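Local structure of protein PUF4 (3BWT) at residues K191-V196 and V229-P234; L199-F204 and I237-H242; K251-A256 and P261-I266. The protein binds mRNA through its Pumilio homology domain, the all-helical repeat region that makes up this chain. All blocks are in the same frame, centred on the assembly; numbering follows the deposited sequence.

All three contacts lie in the Pumilio homology domain, on one side of the chain's centre. Interactions 1 and 2 join repeats Pumilio 6 and Pumilio 7, and their centres are about 12 Å apart. Interaction 3 lies inside Pumilio 7, with its centre about 15 Å from each of the others. Interactions 1 and 2 touch directly: Leu232 CD2 is 3.8 Å from Thr200 OG1. Interaction 1 also meets interaction 3, where Lys233 CA lies 4.0 Å from Met262 CE. Lys233 NZ and Glu265 OE1 add a long, weak ion pair at 3.5 Å. Interactions 2 and 3 do not touch; their nearest atoms are about 4 Å apart.

Interaction 1: K191-V196 and V229-P234; sequences KLLALV and VHLLKP
The bond from Leu195 N to Leu192 O (2.8 Å) overlaps the type I turn from Leu193 to Val196, which sets Leu193 and Val196 against Leu231 and Leu232. That turn has a weaker bond of its own, from Val196 N to Leu193 O. No hydrogen bond joins 191-196 to 229-234; methyl groups do the touching. Leu231 CD1 is the methyl that meets both sides of the turn. It lies 3.7 Å from Val196 CG1 and 4.0 Å from Leu193 CD1. It also lies against the carbonyl oxygen of Leu193. Leu193 turns its CG away from the backbone N (chi1 -171°), and its CD1 thereby comes across to this methyl. The same Val196 CG1 also touches Leu232 CD2 at 3.9 Å, while CG2 only skirts that methyl. Val196 crosses both leucines obliquely. Val196 and Leu232 are buried, while Leu231 is on the solvent side. This is packing between successive Pumilio repeats: Leu193 and Val196 belong to Pumilio 6, Leu231 and Leu232 to Pumilio 7. The contact joins the turn between helices 182-193 and 196-200 to helix 224-232, with Val196 also on Val209 of helix 205-219 and Leu232 on Val248 of helix 245-253.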
ATOM      1  N   LYS A 191      16.959  -4.753   5.244  1.00 23.57           N
ATOM      2  CA  LYS A 191      17.303  -4.334   3.887  1.00 25.31           C
ATOM      3  C   LYS A 191      16.945  -2.868   3.629  1.00 28.21           C
ATOM      4  O   LYS A 191      17.760  -2.087   3.107  1.00 22.60           O
ATOM      5  CB  LYS A 191      16.630  -5.241   2.861  1.00 25.88           C
ATOM      6  CG  LYS A 191      16.921  -6.719   3.091  1.00 32.99           C
ATOM      7  CD  LYS A 191      16.981  -7.491   1.789  1.00 46.38           C
ATOM      8  CE  LYS A 191      17.612  -8.858   1.994  1.00 58.39           C
ATOM      9  NZ  LYS A 191      18.275  -9.342   0.744  1.00 64.90           N
ATOM     10  N   LEU A 192      15.725  -2.501   4.009  1.00 25.53           N
ATOM     11  CA  LEU A 192      15.254  -1.128   3.878  1.00 23.56           C
ATOM     12  C   LEU A 192      16.141  -0.148   4.646  1.00 25.64           C
ATOM     13  O   LEU A 192      16.428   0.954   4.167  1.00 21.62           O
ATOM     14  CB  LEU A 192      13.812  -1.020   4.369  1.00 20.12           C
ATOM     15  CG  LEU A 192      12.801  -1.856   3.589  1.00 19.92           C
ATOM     16  CD1 LEU A 192      11.466  -1.870   4.297  1.00 19.54           C
ATOM     17  CD2 LEU A 192      12.654  -1.323   2.181  1.00 22.50           C
ATOM     18  N   LEU A 193      16.569  -0.556   5.841  1.00 25.96           N
ATOM     19  CA  LEU A 193      17.374   0.299   6.717  1.00 22.48           C
ATOM     20  C   LEU A 193      18.752   0.552   6.125  1.00 21.01           C
ATOM     21  O   LEU A 193      19.342   1.614   6.300  1.00 20.32           O
ATOM     22  CB  LEU A 193      17.502  -0.335   8.101  1.00 26.01           C
ATOM     23  CG  LEU A 193      18.123   0.528   9.194  1.00 24.95           C
ATOM     24  CD1 LEU A 193      17.154   1.624   9.641  1.00 21.54           C
ATOM     25  CD2 LEU A 193      18.552  -0.353  10.365  1.00 37.71           C
ATOM     26  N   ALA A 194      19.262  -0.438   5.409  1.00 26.62           N
ATOM     27  CA  ALA A 194      20.498  -0.266   4.667  1.00 22.47           C
ATOM     28  C   ALA A 194      20.336   0.758   3.538  1.00 20.85           C
ATOM     29  O   ALA A 194      21.319   1.191   2.943  1.00 23.00           O
ATOM     30  CB  ALA A 194      20.950  -1.599   4.112  1.00 20.37           C
ATOM     31  N   LEU A 195      19.099   1.147   3.246  1.00 19.86           N
ATOM     32  CA  LEU A 195      18.826   2.033   2.117  1.00 20.16           C
ATOM     33  C   LEU A 195      18.098   3.298   2.555  1.00 25.51           C
ATOM     34  O   LEU A 195      17.574   4.042   1.718  1.00 28.07           O
ATOM     35  CB  LEU A 195      17.987   1.316   1.059  1.00 19.04           C
ATOM     36  CG  LEU A 195      18.592   0.081   0.390  1.00 20.38           C
ATOM     37  CD1 LEU A 195      17.528  -0.769  -0.317  1.00 17.20           C
ATOM     38  CD2 LEU A 195      19.706   0.499  -0.559  1.00 18.30           C
ATOM     39  N   VAL A 196      18.067   3.544   3.860  1.00 19.22           N
ATOM     40  CA  VAL A 196      17.274   4.648   4.390  1.00 23.05           C
ATOM     41  C   VAL A 196      17.640   6.020   3.806  1.00 21.11           C
ATOM     42  O   VAL A 196      16.772   6.882   3.647  1.00 19.94           O
ATOM     43  CB  VAL A 196      17.292   4.687   5.940  1.00 25.46           C
ATOM     44  CG1 VAL A 196      18.527   5.424   6.451  1.00 19.93           C
ATOM     45  CG2 VAL A 196      16.022   5.338   6.451  1.00 19.01           C
ATOM     46  N   VAL A 229      15.835   6.929  13.177  1.00 26.88           N
ATOM     47  CA  VAL A 229      16.114   8.214  13.795  1.00 27.40           C
ATOM     48  C   VAL A 229      17.614   8.414  13.942  1.00 28.21           C
ATOM     49  O   VAL A 229      18.146   9.472  13.593  1.00 36.16           O
ATOM     50  CB  VAL A 229      15.433   8.350  15.154  1.00 26.11           C
ATOM     51  CG1 VAL A 229      15.842   9.651  15.817  1.00 22.62           C
ATOM     52  CG2 VAL A 229      13.926   8.303  14.979  1.00 32.84           C
ATOM     53  N   HIS A 230      18.296   7.388  14.432  1.00 23.88           N
ATOM     54  CA  HIS A 230      19.743   7.447  14.582  1.00 24.13           C
ATOM     55  C   HIS A 230      20.481   7.806  13.288  1.00 25.22           C
ATOM     56  O   HIS A 230      21.506   8.479  13.321  1.00 26.30           O
ATOM     57  CB  HIS A 230      20.286   6.134  15.146  1.00 24.83           C
ATOM     58  CG  HIS A 230      21.781   6.098  15.230  1.00 36.25           C
ATOM     59  ND1 HIS A 230      22.488   6.756  16.216  1.00 32.18           N
ATOM     60  CD2 HIS A 230      22.704   5.499  14.441  1.00 40.19           C
ATOM     61  CE1 HIS A 230      23.780   6.563  16.030  1.00 31.85           C
ATOM     62  NE2 HIS A 230      23.939   5.805  14.960  1.00 36.38           N
ATOM     63  N   LEU A 231      19.969   7.352  12.150  1.00 30.96           N
ATOM     64  CA  LEU A 231      20.636   7.597  10.868  1.00 29.85           C
ATOM     65  C   LEU A 231      20.302   8.956  10.258  1.00 27.71           C
ATOM     66  O   LEU A 231      21.143   9.563   9.603  1.00 41.51           O
ATOM     67  CB  LEU A 231      20.326   6.480   9.863  1.00 28.27           C
ATOM     68  CG  LEU A 231      21.035   5.145  10.092  1.00 27.72           C
ATOM     69  CD1 LEU A 231      20.372   4.006   9.328  1.00 24.03           C
ATOM     70  CD2 LEU A 231      22.492   5.266   9.712  1.00 31.39           C
ATOM     71  N   LEU A 232      19.083   9.438  10.483  1.00 27.75           N
ATOM     72  CA  LEU A 232      18.629  10.666   9.831  1.00 32.01           C
ATOM     73  C   LEU A 232      18.751  11.922  10.689  1.00 27.91           C
ATOM     74  O   LEU A 232      18.789  13.031  10.158  1.00 25.16           O
ATOM     75  CB  LEU A 232      17.180  10.530   9.368  1.00 25.67           C
ATOM     76  CG  LEU A 232      16.759   9.296   8.585  1.00 21.77           C
ATOM     77  CD1 LEU A 232      15.291   9.432   8.241  1.00 22.35           C
ATOM     78  CD2 LEU A 232      17.596   9.119   7.336  1.00 19.76           C
ATOM     79  N   LYS A 233      18.781  11.756  12.008  1.00 31.50           N
ATOM     80  CA  LYS A 233      18.856  12.910  12.905  1.00 33.00           C
ATOM     81  C   LYS A 233      20.001  13.865  12.548  1.00 32.51           C
ATOM     82  O   LYS A 233      19.808  15.076  12.524  1.00 33.13           O
ATOM     83  CB  LYS A 233      18.947  12.473  14.372  1.00 27.52           C
ATOM     84  CG  LYS A 233      18.822  13.625  15.359  1.00 34.99           C
ATOM     85  CD  LYS A 233      18.345  13.152  16.735  1.00 41.93           C
ATOM     86  CE  LYS A 233      19.366  12.249  17.425  1.00 37.54           C
ATOM     87  NZ  LYS A 233      20.441  13.021  18.114  1.00 32.83           N
ATOM     88  N   PRO A 234      21.197  13.322  12.267  1.00 31.69           N
ATOM     89  CA  PRO A 234      22.352  14.156  11.916  1.00 25.82           C
ATOM     90  C   PRO A 234      22.148  15.026  10.673  1.00 34.06           C
ATOM     91  O   PRO A 234      23.044  15.784  10.289  1.00 33.55           O
ATOM     92  CB  PRO A 234      23.450  13.124  11.660  1.00 24.62           C
ATOM     93  CG  PRO A 234      23.076  11.976  12.530  1.00 32.76           C
ATOM     94  CD  PRO A 234      21.584  11.913  12.469  1.00 34.46           C
TER

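Interaction 2: L199-F204 and I237-H242; sequences LTLDPF and IELSIH
Leu201 lays a methyl over the ring of His242, a CH-pi contact between neighbouring repeats of the Pumilio superhelix. Leu201 and Thr200 belong to Pumilio 6, Leu239 and His242 to Pumilio 7. CD2 of Leu201 is 3.3 Å from the ring centroid and only 2° off the ring normal, so it sits over the middle of the face. A chi1 of -168° places CG of His242 opposite the backbone N and swings the ring across to Leu201. The two side chains cross at about a right angle.

The closely packed part continues inward. Leu239 CD2 touches Leu201 CD2 at 3.6 Å and Thr200 CG2 at 4.1 Å. Thr200 and Leu239 are buried, and both also rest on Leu232. The hydroxyl of Thr200 is bonded to Val196 O. The outer side is looser. Glu238 is exposed and comes no nearer than 5.4 Å to 199-204 with its side chain; its OE1 pairs with Arg235.

His242 ND1 accepts from Phe244 N and Gly245 N and caps the helix that follows. With an alanine at this position, Leu201 CD2 would probably lose the ring face it rests on, and those two amides their side-chain acceptor. Asp202 does similar work in the other segment: its OD1 accepts from Gly205 N and takes Phe204 N at 2.7 Å, the latter from above the carboxylate plane.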
ATOM      1  N   LEU A 199      15.908   6.165   0.229  1.00 20.66           N
ATOM      2  CA  LEU A 199      14.456   6.112   0.363  1.00 19.79           C
ATOM      3  C   LEU A 199      13.856   7.409   0.886  1.00 17.65           C
ATOM      4  O   LEU A 199      12.778   7.813   0.488  1.00 17.40           O
ATOM      5  CB  LEU A 199      14.066   4.975   1.305  1.00 20.62           C
ATOM      6  CG  LEU A 199      14.498   3.567   0.932  1.00 18.54           C
ATOM      7  CD1 LEU A 199      14.074   2.630   2.026  1.00 21.31           C
ATOM      8  CD2 LEU A 199      13.867   3.175  -0.378  1.00 19.40           C
ATOM      9  N   THR A 200      14.563   8.042   1.805  1.00 19.38           N
ATOM     10  CA  THR A 200      14.054   9.220   2.492  1.00 22.39           C
ATOM     11  C   THR A 200      13.830  10.372   1.508  1.00 19.69           C
ATOM     12  O   THR A 200      12.861  11.118   1.617  1.00 19.17           O
ATOM     13  CB  THR A 200      15.017   9.624   3.647  1.00 23.09           C
ATOM     14  OG1 THR A 200      15.105   8.540   4.584  1.00 20.40           O
ATOM     15  CG2 THR A 200      14.548  10.894   4.369  1.00 18.55           C
ATOM     16  N   LEU A 201      14.727  10.486   0.533  1.00 24.21           N
ATOM     17  CA  LEU A 201      14.680  11.554  -0.457  1.00 19.18           C
ATOM     18  C   LEU A 201      13.792  11.191  -1.637  1.00 18.41           C
ATOM     19  O   LEU A 201      13.563  12.000  -2.533  1.00 19.82           O
ATOM     20  CB  LEU A 201      16.090  11.850  -0.956  1.00 19.68           C
ATOM     21  CG  LEU A 201      17.078  12.360   0.096  1.00 26.80           C
ATOM     22  CD1 LEU A 201      18.340  12.905  -0.574  1.00 16.83           C
ATOM     23  CD2 LEU A 201      16.411  13.418   0.983  1.00 20.29           C
ATOM     24  N   ASP A 202      13.282   9.970  -1.630  1.00 18.31           N
ATOM     25  CA  ASP A 202      12.527   9.464  -2.763  1.00 18.62           C
ATOM     26  C   ASP A 202      11.036   9.787  -2.670  1.00 19.12           C
ATOM     27  O   ASP A 202      10.456   9.726  -1.590  1.00 18.59           O
ATOM     28  CB  ASP A 202      12.719   7.958  -2.871  1.00 18.29           C
ATOM     29  CG  ASP A 202      12.095   7.394  -4.105  1.00 19.38           C
ATOM     30  OD1 ASP A 202      10.925   6.965  -4.025  1.00 19.33           O
ATOM     31  OD2 ASP A 202      12.761   7.418  -5.162  1.00 19.73           O
ATOM     32  N   PRO A 203      10.409  10.114  -3.815  1.00 18.56           N
ATOM     33  CA  PRO A 203       8.972  10.399  -3.910  1.00 17.12           C
ATOM     34  C   PRO A 203       8.144   9.307  -3.249  1.00 19.60           C
ATOM     35  O   PRO A 203       7.197   9.599  -2.515  1.00 19.60           O
ATOM     36  CB  PRO A 203       8.699  10.352  -5.408  1.00 17.30           C
ATOM     37  CG  PRO A 203       9.994  10.526  -6.061  1.00 17.81           C
ATOM     38  CD  PRO A 203      11.061  10.072  -5.133  1.00 17.49           C
ATOM     39  N   PHE A 204       8.499   8.053  -3.514  1.00 18.11           N
ATOM     40  CA  PHE A 204       7.727   6.934  -2.990  1.00 19.39           C
ATOM     41  C   PHE A 204       8.392   6.217  -1.810  1.00 19.34           C
ATOM     42  O   PHE A 204       7.710   5.707  -0.926  1.00 19.11           O
ATOM     43  CB  PHE A 204       7.356   5.977  -4.130  1.00 17.28           C
ATOM     44  CG  PHE A 204       6.635   6.663  -5.250  1.00 17.14           C
ATOM     45  CD1 PHE A 204       5.331   7.099  -5.083  1.00 17.13           C
ATOM     46  CD2 PHE A 204       7.278   6.925  -6.461  1.00 18.08           C
ATOM     47  CE1 PHE A 204       4.673   7.758  -6.114  1.00 16.68           C
ATOM     48  CE2 PHE A 204       6.626   7.580  -7.488  1.00 16.23           C
ATOM     49  CZ  PHE A 204       5.327   8.001  -7.318  1.00 16.23           C
ATOM     50  N   ILE A 237      18.127  19.232   9.629  1.00 26.98           N
ATOM     51  CA  ILE A 237      17.872  20.449   8.869  1.00 24.66           C
ATOM     52  C   ILE A 237      17.874  20.168   7.380  1.00 23.01           C
ATOM     53  O   ILE A 237      16.969  20.585   6.663  1.00 25.06           O
ATOM     54  CB  ILE A 237      18.938  21.531   9.134  1.00 29.78           C
ATOM     55  CG1 ILE A 237      18.945  21.940  10.610  1.00 25.45           C
ATOM     56  CG2 ILE A 237      18.679  22.734   8.235  1.00 19.12           C
ATOM     57  CD1 ILE A 237      17.722  22.744  11.029  1.00 21.40           C
ATOM     58  N   GLU A 238      18.906  19.470   6.917  1.00 20.72           N
ATOM     59  CA  GLU A 238      19.051  19.192   5.498  1.00 20.51           C
ATOM     60  C   GLU A 238      17.799  18.512   4.936  1.00 23.13           C
ATOM     61  O   GLU A 238      17.309  18.885   3.872  1.00 22.05           O
ATOM     62  CB  GLU A 238      20.284  18.330   5.266  1.00 27.91           C
ATOM     63  CG  GLU A 238      20.581  18.030   3.810  1.00 25.65           C
ATOM     64  CD  GLU A 238      21.319  16.712   3.639  1.00 38.24           C
ATOM     65  OE1 GLU A 238      21.869  16.196   4.642  1.00 36.92           O
ATOM     66  OE2 GLU A 238      21.339  16.187   2.505  1.00 39.21           O
ATOM     67  N   LEU A 239      17.279  17.531   5.670  1.00 22.70           N
ATOM     68  CA  LEU A 239      16.090  16.801   5.264  1.00 19.27           C
ATOM     69  C   LEU A 239      14.819  17.596   5.521  1.00 20.27           C
ATOM     70  O   LEU A 239      13.778  17.329   4.917  1.00 20.14           O
ATOM     71  CB  LEU A 239      16.009  15.476   6.011  1.00 18.59           C
ATOM     72  CG  LEU A 239      17.198  14.536   5.829  1.00 27.43           C
ATOM     73  CD1 LEU A 239      17.154  13.402   6.841  1.00 21.79           C
ATOM     74  CD2 LEU A 239      17.244  13.991   4.406  1.00 24.98           C
ATOM     75  N   SER A 240      14.893  18.563   6.428  1.00 19.53           N
ATOM     76  CA  SER A 240      13.723  19.375   6.748  1.00 21.52           C
ATOM     77  C   SER A 240      13.354  20.318   5.605  1.00 22.65           C
ATOM     78  O   SER A 240      12.225  20.810   5.530  1.00 23.02           O
ATOM     79  CB  SER A 240      13.939  20.175   8.033  1.00 22.41           C
ATOM     80  OG  SER A 240      13.700  19.370   9.164  1.00 28.84           O
ATOM     81  N   ILE A 241      14.307  20.571   4.716  1.00 23.21           N
ATOM     82  CA  ILE A 241      14.072  21.485   3.600  1.00 24.69           C
ATOM     83  C   ILE A 241      14.052  20.727   2.284  1.00 21.22           C
ATOM     84  O   ILE A 241      14.278  21.296   1.216  1.00 22.73           O
ATOM     85  CB  ILE A 241      15.125  22.606   3.557  1.00 23.29           C
ATOM     86  CG1 ILE A 241      16.484  22.036   3.154  1.00 21.31           C
ATOM     87  CG2 ILE A 241      15.204  23.290   4.923  1.00 22.90           C
ATOM     88  CD1 ILE A 241      17.580  23.053   3.126  1.00 17.23           C
ATOM     89  N   HIS A 242      13.766  19.435   2.381  1.00 23.94           N
ATOM     90  CA  HIS A 242      13.682  18.557   1.226  1.00 19.39           C
ATOM     91  C   HIS A 242      12.232  18.168   0.972  1.00 19.86           C
ATOM     92  O   HIS A 242      11.505  17.815   1.899  1.00 19.00           O
ATOM     93  CB  HIS A 242      14.527  17.314   1.467  1.00 19.06           C
ATOM     94  CG  HIS A 242      14.747  16.495   0.239  1.00 27.83           C
ATOM     95  ND1 HIS A 242      13.848  15.539  -0.189  1.00 26.39           N
ATOM     96  CD2 HIS A 242      15.758  16.493  -0.662  1.00 20.56           C
ATOM     97  CE1 HIS A 242      14.297  14.986  -1.302  1.00 24.23           C
ATOM     98  NE2 HIS A 242      15.453  15.548  -1.611  1.00 25.29           N
TER

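Interaction 3: K251-A256 and P261-I266; sequences KILKTA and PMILEI
Met262 reaches Ile252 by an extended first step (chi1 -175°, CG opposite the backbone N), then a bend at chi2 (62°) and another at chi3 (68°). The extended start points the chain at 251-256, and the two bends fold its terminal methyl back against Ile252. CE of Met262 lies 3.9 Å from Ile252 CD1 and 4.0 Å from Ile252 CG2. Both branches of the isoleucine therefore meet this one methyl, and the two side chains cross at about a right angle.

Leu253 makes the other half of the contact. Its CD2 does the touching and sits between two residues of the next helix. It is 3.5 Å from Ile263 CG1 and 3.6 Å from Met262 CG. Met262 is thus held along its length: Leu253 packs on its CB and CG, and Ile252 on its CB and CE. No hydrogen bond crosses the contact. All four residues are buried, and the groups that meet are apolar.

Just beyond it the first helix ends. Lys254 leaves helical geometry, and Thr255 OG1 gives its proton to Lys251 O at 2.8 Å, tilted from the carbonyl plane. The hydroxyl thus folds back onto the last turn, beside the bond from Thr255 N to Ile252 O.

The contact is the packing of two successive helices, 245-253 and 256-279; both segments lie in Pumilio 7. Helix 284-298 lies against Leu253 and Ile263, helix 205-219 meets Ile252 through Ile213, and Ala236 of helix 236-240 touches Met262.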
ATOM      1  N   LYS A 251       7.254  13.000  10.317  1.00 19.94           N
ATOM      2  CA  LYS A 251       6.743  11.741  10.825  1.00 20.03           C
ATOM      3  C   LYS A 251       7.345  11.462  12.200  1.00 20.28           C
ATOM      4  O   LYS A 251       6.642  11.081  13.132  1.00 20.96           O
ATOM      5  CB  LYS A 251       7.072  10.604   9.865  1.00 18.12           C
ATOM      6  CG  LYS A 251       6.580   9.263  10.356  1.00 18.14           C
ATOM      7  CD  LYS A 251       5.102   9.331  10.644  1.00 17.04           C
ATOM      8  CE  LYS A 251       4.591   8.009  11.132  1.00 17.59           C
ATOM      9  NZ  LYS A 251       3.101   7.970  11.094  1.00 18.26           N
ATOM     10  N   ILE A 252       8.654  11.659  12.307  1.00 19.33           N
ATOM     11  CA  ILE A 252       9.381  11.515  13.562  1.00 21.04           C
ATOM     12  C   ILE A 252       8.956  12.571  14.593  1.00 25.30           C
ATOM     13  O   ILE A 252       8.746  12.255  15.770  1.00 23.26           O
ATOM     14  CB  ILE A 252      10.898  11.595  13.327  1.00 18.82           C
ATOM     15  CG1 ILE A 252      11.384  10.360  12.576  1.00 17.25           C
ATOM     16  CG2 ILE A 252      11.632  11.726  14.641  1.00 21.02           C
ATOM     17  CD1 ILE A 252      12.669  10.581  11.801  1.00 17.94           C
ATOM     18  N   LEU A 253       8.819  13.820  14.153  1.00 21.34           N
ATOM     19  CA  LEU A 253       8.357  14.881  15.046  1.00 24.47           C
ATOM     20  C   LEU A 253       6.983  14.563  15.618  1.00 24.95           C
ATOM     21  O   LEU A 253       6.613  15.075  16.669  1.00 29.41           O
ATOM     22  CB  LEU A 253       8.301  16.234  14.328  1.00 21.08           C
ATOM     23  CG  LEU A 253       9.635  16.915  14.043  1.00 20.75           C
ATOM     24  CD1 LEU A 253       9.401  18.262  13.387  1.00 20.11           C
ATOM     25  CD2 LEU A 253      10.438  17.061  15.332  1.00 23.51           C
ATOM     26  N   LYS A 254       6.227  13.726  14.913  1.00 27.69           N
ATOM     27  CA  LYS A 254       4.870  13.375  15.330  1.00 26.64           C
ATOM     28  C   LYS A 254       4.813  12.003  16.001  1.00 22.14           C
ATOM     29  O   LYS A 254       3.735  11.503  16.327  1.00 22.26           O
ATOM     30  CB  LYS A 254       3.898  13.446  14.142  1.00 22.03           C
ATOM     31  CG  LYS A 254       3.577  14.864  13.685  1.00 23.66           C
ATOM     32  CD  LYS A 254       2.574  14.871  12.534  1.00 33.65           C
ATOM     33  CE  LYS A 254       2.107  16.287  12.206  1.00 37.22           C
ATOM     34  NZ  LYS A 254       0.963  16.308  11.239  1.00 62.12           N
ATOM     35  N   THR A 255       5.974  11.400  16.210  1.00 19.58           N
ATOM     36  CA  THR A 255       6.043  10.152  16.956  1.00 25.58           C
ATOM     37  C   THR A 255       6.564  10.409  18.371  1.00 25.30           C
ATOM     38  O   THR A 255       7.772  10.535  18.585  1.00 21.22           O
ATOM     39  CB  THR A 255       6.926   9.132  16.245  1.00 22.80           C
ATOM     40  OG1 THR A 255       6.436   8.955  14.912  1.00 29.12           O
ATOM     41  CG2 THR A 255       6.917   7.789  16.986  1.00 17.57           C
ATOM     42  N   ALA A 256       5.640  10.467  19.329  1.00 21.21           N
ATOM     43  CA  ALA A 256       5.938  10.980  20.668  1.00 29.72           C
ATOM     44  C   ALA A 256       7.297  10.585  21.250  1.00 24.84           C
ATOM     45  O   ALA A 256       8.014  11.450  21.752  1.00 24.79           O
ATOM     46  CB  ALA A 256       4.822  10.636  21.638  1.00 28.90           C
ATOM     47  N   PRO A 261      14.263  14.204  20.804  1.00 30.04           N
ATOM     48  CA  PRO A 261      15.614  14.145  20.234  1.00 29.79           C
ATOM     49  C   PRO A 261      15.731  14.925  18.918  1.00 33.50           C
ATOM     50  O   PRO A 261      16.724  15.626  18.691  1.00 31.72           O
ATOM     51  CB  PRO A 261      15.805  12.654  19.972  1.00 31.65           C
ATOM     52  CG  PRO A 261      14.976  11.991  21.014  1.00 31.12           C
ATOM     53  CD  PRO A 261      13.777  12.880  21.226  1.00 32.39           C
ATOM     54  N   MET A 262      14.723  14.795  18.060  1.00 30.47           N
ATOM     55  CA  MET A 262      14.723  15.483  16.769  1.00 30.93           C
ATOM     56  C   MET A 262      14.609  16.992  16.943  1.00 26.54           C
ATOM     57  O   MET A 262      15.358  17.754  16.332  1.00 29.06           O
ATOM     58  CB  MET A 262      13.591  14.969  15.866  1.00 23.79           C
ATOM     59  CG  MET A 262      13.595  15.556  14.452  1.00 23.02           C
ATOM     60  SD  MET A 262      15.070  15.196  13.460  1.00 26.04           S
ATOM     61  CE  MET A 262      14.900  13.433  13.223  1.00 17.89           C
ATOM     62  N   ILE A 263      13.657  17.415  17.768  1.00 26.47           N
ATOM     63  CA  ILE A 263      13.480  18.825  18.077  1.00 25.73           C
ATOM     64  C   ILE A 263      14.779  19.389  18.635  1.00 28.23           C
ATOM     65  O   ILE A 263      15.169  20.515  18.328  1.00 28.67           O
ATOM     66  CB  ILE A 263      12.334  19.033  19.082  1.00 27.32           C
ATOM     67  CG1 ILE A 263      10.998  18.646  18.438  1.00 26.32           C
ATOM     68  CG2 ILE A 263      12.301  20.472  19.581  1.00 19.88           C
ATOM     69  CD1 ILE A 263       9.809  18.746  19.370  1.00 25.84           C
ATOM     70  N   LEU A 264      15.453  18.580  19.441  1.00 27.25           N
ATOM     71  CA  LEU A 264      16.734  18.947  20.025  1.00 27.42           C
ATOM     72  C   LEU A 264      17.811  19.181  18.983  1.00 31.03           C
ATOM     73  O   LEU A 264      18.559  20.157  19.066  1.00 37.38           O
ATOM     74  CB  LEU A 264      17.200  17.859  20.983  1.00 34.46           C
ATOM     75  CG  LEU A 264      16.973  18.149  22.459  1.00 37.66           C
ATOM     76  CD1 LEU A 264      17.296  16.908  23.279  1.00 49.57           C
ATOM     77  CD2 LEU A 264      17.832  19.332  22.880  1.00 31.78           C
ATOM     78  N   GLU A 265      17.905  18.269  18.023  1.00 33.16           N
ATOM     79  CA  GLU A 265      18.872  18.394  16.940  1.00 35.39           C
ATOM     80  C   GLU A 265      18.643  19.692  16.182  1.00 33.96           C
ATOM     81  O   GLU A 265      19.573  20.463  15.931  1.00 33.72           O
ATOM     82  CB  GLU A 265      18.746  17.215  15.980  1.00 38.38           C
ATOM     83  CG  GLU A 265      19.901  17.105  15.007  1.00 43.33           C
ATOM     84  CD  GLU A 265      21.184  16.710  15.697  1.00 41.77           C
ATOM     85  OE1 GLU A 265      21.107  16.263  16.860  1.00 35.51           O
ATOM     86  OE2 GLU A 265      22.262  16.843  15.079  1.00 51.66           O
ATOM     87  N   ILE A 266      17.389  19.922  15.816  1.00 31.74           N
ATOM     88  CA  ILE A 266      16.997  21.163  15.159  1.00 36.15           C
ATOM     89  C   ILE A 266      17.397  22.390  15.987  1.00 36.24           C
ATOM     90  O   ILE A 266      17.903  23.372  15.445  1.00 42.24           O
ATOM     91  CB  ILE A 266      15.480  21.159  14.837  1.00 26.94           C
ATOM     92  CG1 ILE A 266      15.194  20.136  13.729  1.00 21.29           C
ATOM     93  CG2 ILE A 266      14.994  22.545  14.454  1.00 20.02           C
ATOM     94  CD1 ILE A 266      13.737  19.916  13.439  1.00 22.24           C
TER